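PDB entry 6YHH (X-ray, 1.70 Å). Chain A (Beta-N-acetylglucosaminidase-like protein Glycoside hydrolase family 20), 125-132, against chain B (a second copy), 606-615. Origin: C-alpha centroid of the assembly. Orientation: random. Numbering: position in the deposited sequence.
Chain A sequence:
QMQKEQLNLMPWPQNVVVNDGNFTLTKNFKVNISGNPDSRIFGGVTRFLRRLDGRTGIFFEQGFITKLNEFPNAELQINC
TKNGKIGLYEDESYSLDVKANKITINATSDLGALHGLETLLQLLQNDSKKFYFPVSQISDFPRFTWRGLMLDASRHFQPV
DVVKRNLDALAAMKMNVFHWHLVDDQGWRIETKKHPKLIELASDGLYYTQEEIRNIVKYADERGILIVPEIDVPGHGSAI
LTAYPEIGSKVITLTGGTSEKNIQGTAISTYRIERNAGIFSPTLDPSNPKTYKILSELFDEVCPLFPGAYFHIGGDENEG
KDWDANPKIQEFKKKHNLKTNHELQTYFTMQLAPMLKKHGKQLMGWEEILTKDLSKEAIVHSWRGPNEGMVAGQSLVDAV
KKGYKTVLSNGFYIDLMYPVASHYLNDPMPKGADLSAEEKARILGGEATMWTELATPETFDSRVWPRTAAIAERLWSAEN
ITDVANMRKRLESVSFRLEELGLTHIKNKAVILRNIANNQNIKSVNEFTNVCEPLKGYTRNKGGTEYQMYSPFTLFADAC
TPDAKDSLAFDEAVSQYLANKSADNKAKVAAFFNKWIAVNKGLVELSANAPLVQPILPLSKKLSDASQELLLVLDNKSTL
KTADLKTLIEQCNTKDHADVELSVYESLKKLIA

Chain A, residues 125-132: QNDSKKFY
Chain B, residues 606-615: LSANAPLVQP

Chain A enters as a strand at 125-126, turns through a loop and returns as a strand at 131-132. Gln125(A) N donates to Tyr132(A) O (2.8 Å), and Tyr132(A) N to Gln125(A) O (2.9 Å). Asp127(A), chi1 p, braces the loop: its OD1 accepts from Lys129(A) N (2.9 Å) and Lys130(A) N (2.7 Å). Its CA-to-CB bond points away from chain B.

Chain B leaves a helix through a type I turn, Ser607(B) to Ala610(B), and reaches a 3-10 segment at 614-615. In register, the CA atoms of Ser128(A) and Ala608(B) lie 4.5 Å apart, as do those of Lys129(A) and Pro611(B).

Pro611(B) is the most covered residue. Its ring is C-gamma exo, with phi/psi -56/-31, and CB points toward chain A. CG sits over one face of the Phe131(A) ring, 4.1 Å from its centroid, a CH-pi contact. Phe131(A) has chi1 m and chi2 -86°. Leu612(B) CG lies at the ring edge, 4.4 Å from Phe131(A) CZ.

Ser128(A), phi/psi -76/-13, chi1 p, comes next. Its carbonyl O accepts the hydrogen bond from Gln614(B) NE2 (2.9 Å). Gln614(B) has chi1 and chi2 m, chi3 -16°. The same Ser128(A) O meets Pro611(B) CA at 3.4 Å, a CA-H...O contact. Ser128(A) CB packs 3.2 Å from Ser607(B) O.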

ATOM      1  N   GLN A 125      12.768  17.387  16.994  1.00 11.90           N
ATOM      2  CA  GLN A 125      13.815  16.703  17.714  1.00 13.65           C
ATOM      3  C   GLN A 125      13.190  15.971  18.901  1.00 15.12           C
ATOM      4  O   GLN A 125      12.032  16.192  19.258  1.00 13.43           O
ATOM      5  CB  GLN A 125      14.897  17.678  18.231  1.00 13.79           C
ATOM      6  CG  GLN A 125      15.482  18.584  17.156  1.00 15.08           C
ATOM      7  CD  GLN A 125      16.146  17.899  16.012  1.00 18.11           C
ATOM      8  OE1 GLN A 125      15.973  18.312  14.809  1.00 23.30           O
ATOM      9  NE2 GLN A 125      17.021  16.996  16.319  1.00 20.03           N
ATOM     10  N   ASN A 126      13.998  15.123  19.524  1.00 16.75           N
ATOM     11  CA  ASN A 126      13.604  14.509  20.798  1.00 16.97           C
ATOM     12  C   ASN A 126      14.838  14.180  21.607  1.00 18.66           C
ATOM     13  O   ASN A 126      15.942  14.097  21.035  1.00 19.25           O
ATOM     14  CB  ASN A 126      12.748  13.236  20.583  1.00 18.09           C
ATOM     15  CG  ASN A 126      13.422  12.183  19.735  1.00 24.33           C
ATOM     16  OD1 ASN A 126      14.324  11.416  20.255  1.00 22.30           O
ATOM     17  ND2 ASN A 126      12.862  11.977  18.462  1.00 25.16           N
ATOM     18  N   ASP A 127      14.614  13.992  22.886  1.00 16.34           N
ATOM     19  CA  ASP A 127      15.593  13.398  23.772  1.00 18.70           C
ATOM     20  C   ASP A 127      15.009  12.011  24.144  1.00 16.23           C
ATOM     21  O   ASP A 127      14.341  11.390  23.294  1.00 17.15           O
ATOM     22  CB  ASP A 127      15.923  14.291  24.964  1.00 19.02           C
ATOM     23  CG  ASP A 127      14.724  14.686  25.806  1.00 20.61           C
ATOM     24  OD1 ASP A 127      13.621  14.092  25.856  1.00 18.61           O
ATOM     25  OD2 ASP A 127      14.866  15.702  26.518  1.00 23.70           O
ATOM     26  N   SER A 128      15.285  11.502  25.348  1.00 16.32           N
ATOM     27  CA  SER A 128      14.691  10.171  25.684  1.00 15.47           C
ATOM     28  C   SER A 128      13.226  10.188  26.036  1.00 15.44           C
ATOM     29  O   SER A 128      12.603   9.123  26.055  1.00 14.64           O
ATOM     30  CB  SER A 128      15.421   9.470  26.809  1.00 14.90           C
ATOM     31  OG  SER A 128      15.188  10.177  28.028  1.00 16.69           O
ATOM     32  N   LYS A 129      12.655  11.381  26.285  1.00 14.07           N
ATOM     33  CA  LYS A 129      11.295  11.518  26.855  1.00 15.95           C
ATOM     34  C   LYS A 129      10.422  12.522  26.196  1.00 15.23           C
ATOM     35  O   LYS A 129       9.200  12.342  26.220  1.00 14.25           O
ATOM     36  CB  LYS A 129      11.386  11.782  28.356  1.00 17.34           C
ATOM     37  CG  LYS A 129      11.792  10.545  29.160  1.00 24.63           C
ATOM     38  CD  LYS A 129      11.978  10.871  30.658  1.00 28.51           C
ATOM     39  CE  LYS A 129      12.564   9.701  31.484  1.00 29.39           C
ATOM     40  N   LYS A 130      10.978  13.606  25.639  1.00 15.59           N
ATOM     41  CA  LYS A 130      10.150  14.676  25.082  1.00 13.73           C
ATOM     42  C   LYS A 130      10.561  14.967  23.654  1.00 13.22           C
ATOM     43  O   LYS A 130      11.672  14.677  23.216  1.00 14.41           O
ATOM     44  CB  LYS A 130      10.425  16.022  25.840  1.00 17.87           C
ATOM     45  N   PHE A 131       9.640  15.642  22.970  1.00 12.98           N
ATOM     46  CA  PHE A 131       9.808  16.157  21.636  1.00 12.59           C
ATOM     47  C   PHE A 131       9.906  17.647  21.679  1.00 13.62           C
ATOM     48  O   PHE A 131       9.173  18.308  22.450  1.00 13.89           O
ATOM     49  CB  PHE A 131       8.580  15.728  20.746  1.00 13.30           C
ATOM     50  CG  PHE A 131       8.567  14.236  20.495  1.00 13.03           C
ATOM     51  CD1 PHE A 131       9.279  13.736  19.452  1.00 13.54           C
ATOM     52  CD2 PHE A 131       7.811  13.343  21.296  1.00 15.27           C
ATOM     53  CE1 PHE A 131       9.363  12.353  19.167  1.00 13.18           C
ATOM     54  CE2 PHE A 131       7.891  11.965  21.053  1.00 13.02           C
ATOM     55  CZ  PHE A 131       8.641  11.479  19.992  1.00 13.33           C
ATOM     56  N   TYR A 132      10.730  18.204  20.801  1.00 13.50           N
ATOM     57  CA  TYR A 132      10.905  19.632  20.797  1.00 15.16           C
ATOM     58  C   TYR A 132      11.332  20.174  19.463  1.00 15.15           C
ATOM     59  O   TYR A 132      11.746  19.402  18.621  1.00 14.00           O
ATOM     60  CB  TYR A 132      11.877  20.004  21.882  1.00 16.67           C
ATOM     61  CG  TYR A 132      13.189  19.455  21.825  1.00 21.10           C
ATOM     62  CD1 TYR A 132      14.216  20.127  21.154  1.00 23.95           C
ATOM     63  CD2 TYR A 132      13.511  18.231  22.486  1.00 26.05           C
ATOM     64  CE1 TYR A 132      15.509  19.613  21.089  1.00 24.47           C
ATOM     65  CE2 TYR A 132      14.826  17.706  22.378  1.00 27.24           C
ATOM     66  CZ  TYR A 132      15.819  18.425  21.723  1.00 29.09           C
ATOM     67  OH  TYR A 132      17.124  17.952  21.592  1.00 30.28           O
TER
ATOM     68  N   LEU B 606      17.545   1.708  23.221  1.00 14.55           N
ATOM     69  CA  LEU B 606      16.823   2.421  22.167  1.00 14.11           C
ATOM     70  C   LEU B 606      16.185   3.652  22.728  1.00 13.61           C
ATOM     71  O   LEU B 606      16.143   4.701  22.091  1.00 12.92           O
ATOM     72  CB  LEU B 606      15.742   1.511  21.568  1.00 16.91           C
ATOM     73  CG  LEU B 606      16.107   0.464  20.522  1.00 21.63           C
ATOM     74  CD1 LEU B 606      14.830  -0.199  19.976  1.00 21.84           C
ATOM     75  CD2 LEU B 606      16.919   1.128  19.416  1.00 24.66           C
ATOM     76  N   SER B 607      15.659   3.537  23.949  1.00 12.19           N
ATOM     77  CA  SER B 607      14.861   4.563  24.581  1.00 13.14           C
ATOM     78  C   SER B 607      15.606   5.851  24.813  1.00 13.04           C
ATOM     79  O   SER B 607      15.000   6.901  24.908  1.00 12.42           O
ATOM     80  CB  SER B 607      14.289   4.118  25.936  1.00 13.36           C
ATOM     81  OG  SER B 607      15.252   4.015  26.978  1.00 14.42           O
ATOM     82  N   ALA B 608      16.954   5.759  24.849  1.00 12.68           N
ATOM     83  CA  ALA B 608      17.758   7.004  25.042  1.00 14.35           C
ATOM     84  C   ALA B 608      17.529   8.037  23.926  1.00 14.71           C
ATOM     85  O   ALA B 608      17.618   9.257  24.160  1.00 14.34           O
ATOM     86  CB  ALA B 608      19.255   6.682  25.155  1.00 13.64           C
ATOM     87  N   ASN B 609      17.094   7.577  22.740  1.00 14.68           N
ATOM     88  CA  ASN B 609      16.700   8.516  21.647  1.00 14.31           C
ATOM     89  C   ASN B 609      15.331   8.205  21.049  1.00 14.25           C
ATOM     90  O   ASN B 609      15.127   8.343  19.825  1.00 13.38           O
ATOM     91  CB  ASN B 609      17.724   8.437  20.556  1.00 16.74           C
ATOM     92  CG  ASN B 609      17.728   9.685  19.622  1.00 22.49           C
ATOM     93  OD1 ASN B 609      17.247  10.814  19.945  1.00 26.84           O
ATOM     94  ND2 ASN B 609      18.301   9.475  18.430  1.00 28.32           N
ATOM     95  N   ALA B 610      14.437   7.657  21.852  1.00 12.20           N
ATOM     96  CA  ALA B 610      13.115   7.318  21.352  1.00 12.48           C
ATOM     97  C   ALA B 610      12.027   7.318  22.401  1.00 11.47           C
ATOM     98  O   ALA B 610      11.771   6.295  23.073  1.00 12.21           O
ATOM     99  CB  ALA B 610      13.241   5.963  20.660  1.00 11.73           C
ATOM    100  N   PRO B 611      11.377   8.460  22.600  1.00 12.04           N
ATOM    101  CA  PRO B 611      10.358   8.556  23.624  1.00 11.43           C
ATOM    102  C   PRO B 611       9.238   7.554  23.517  1.00 11.27           C
ATOM    103  O   PRO B 611       8.620   7.227  24.496  1.00 11.97           O
ATOM    104  CB  PRO B 611       9.806   9.972  23.446  1.00 10.91           C
ATOM    105  CG  PRO B 611      10.933  10.754  22.843  1.00 11.95           C
ATOM    106  CD  PRO B 611      11.628   9.774  21.953  1.00 12.15           C
ATOM    107  N   LEU B 612       8.905   7.154  22.296  1.00 11.40           N
ATOM    108  CA  LEU B 612       7.803   6.203  22.122  1.00 12.66           C
ATOM    109  C   LEU B 612       8.133   4.797  22.574  1.00 11.61           C
ATOM    110  O   LEU B 612       7.243   3.940  22.591  1.00 10.79           O
ATOM    111  CB  LEU B 612       7.310   6.221  20.698  1.00 11.80           C
ATOM    112  CG  LEU B 612       6.724   7.565  20.237  1.00 13.24           C
ATOM    113  CD1 LEU B 612       6.244   7.449  18.787  1.00 15.21           C
ATOM    114  CD2 LEU B 612       5.634   8.046  21.146  1.00 14.64           C
ATOM    115  N   VAL B 613       9.386   4.552  22.989  1.00 11.21           N
ATOM    116  CA  VAL B 613       9.745   3.293  23.638  1.00 11.34           C
ATOM    117  C   VAL B 613       9.437   3.355  25.142  1.00 11.72           C
ATOM    118  O   VAL B 613       9.212   2.342  25.789  1.00 12.46           O
ATOM    119  CB  VAL B 613      11.196   2.980  23.347  1.00 11.81           C
ATOM    120  CG1 VAL B 613      11.720   1.763  24.111  1.00 13.02           C
ATOM    121  CG2 VAL B 613      11.384   2.746  21.824  1.00 12.54           C
ATOM    122  N   GLN B 614       9.415   4.551  25.695  1.00 12.58           N
ATOM    123  CA  GLN B 614       9.173   4.692  27.126  1.00 12.45           C
ATOM    124  C   GLN B 614       7.993   3.878  27.646  1.00 13.01           C
ATOM    125  O   GLN B 614       8.095   3.223  28.713  1.00 12.90           O
ATOM    126  CB  GLN B 614       9.126   6.152  27.568  1.00 13.24           C
ATOM    127  CG  GLN B 614      10.441   6.891  27.299  1.00 13.68           C
ATOM    128  CD  GLN B 614      11.576   6.598  28.267  1.00 14.67           C
ATOM    129  OE1 GLN B 614      11.368   6.061  29.360  1.00 15.50           O
ATOM    130  NE2 GLN B 614      12.771   6.863  27.841  1.00 16.44           N
ATOM    131  N   PRO B 615       6.834   3.960  26.987  1.00 11.84           N
ATOM    132  CA  PRO B 615       5.698   3.225  27.517  1.00 11.47           C
ATOM    133  C   PRO B 615       5.848   1.737  27.692  1.00 11.82           C
ATOM    134  O   PRO B 615       5.134   1.142  28.522  1.00 11.10           O
ATOM    135  CB  PRO B 615       4.581   3.573  26.526  1.00 12.39           C
ATOM    136  CG  PRO B 615       5.001   4.847  25.883  1.00 13.37           C
ATOM    137  CD  PRO B 615       6.492   4.680  25.757  1.00 12.33           C
TER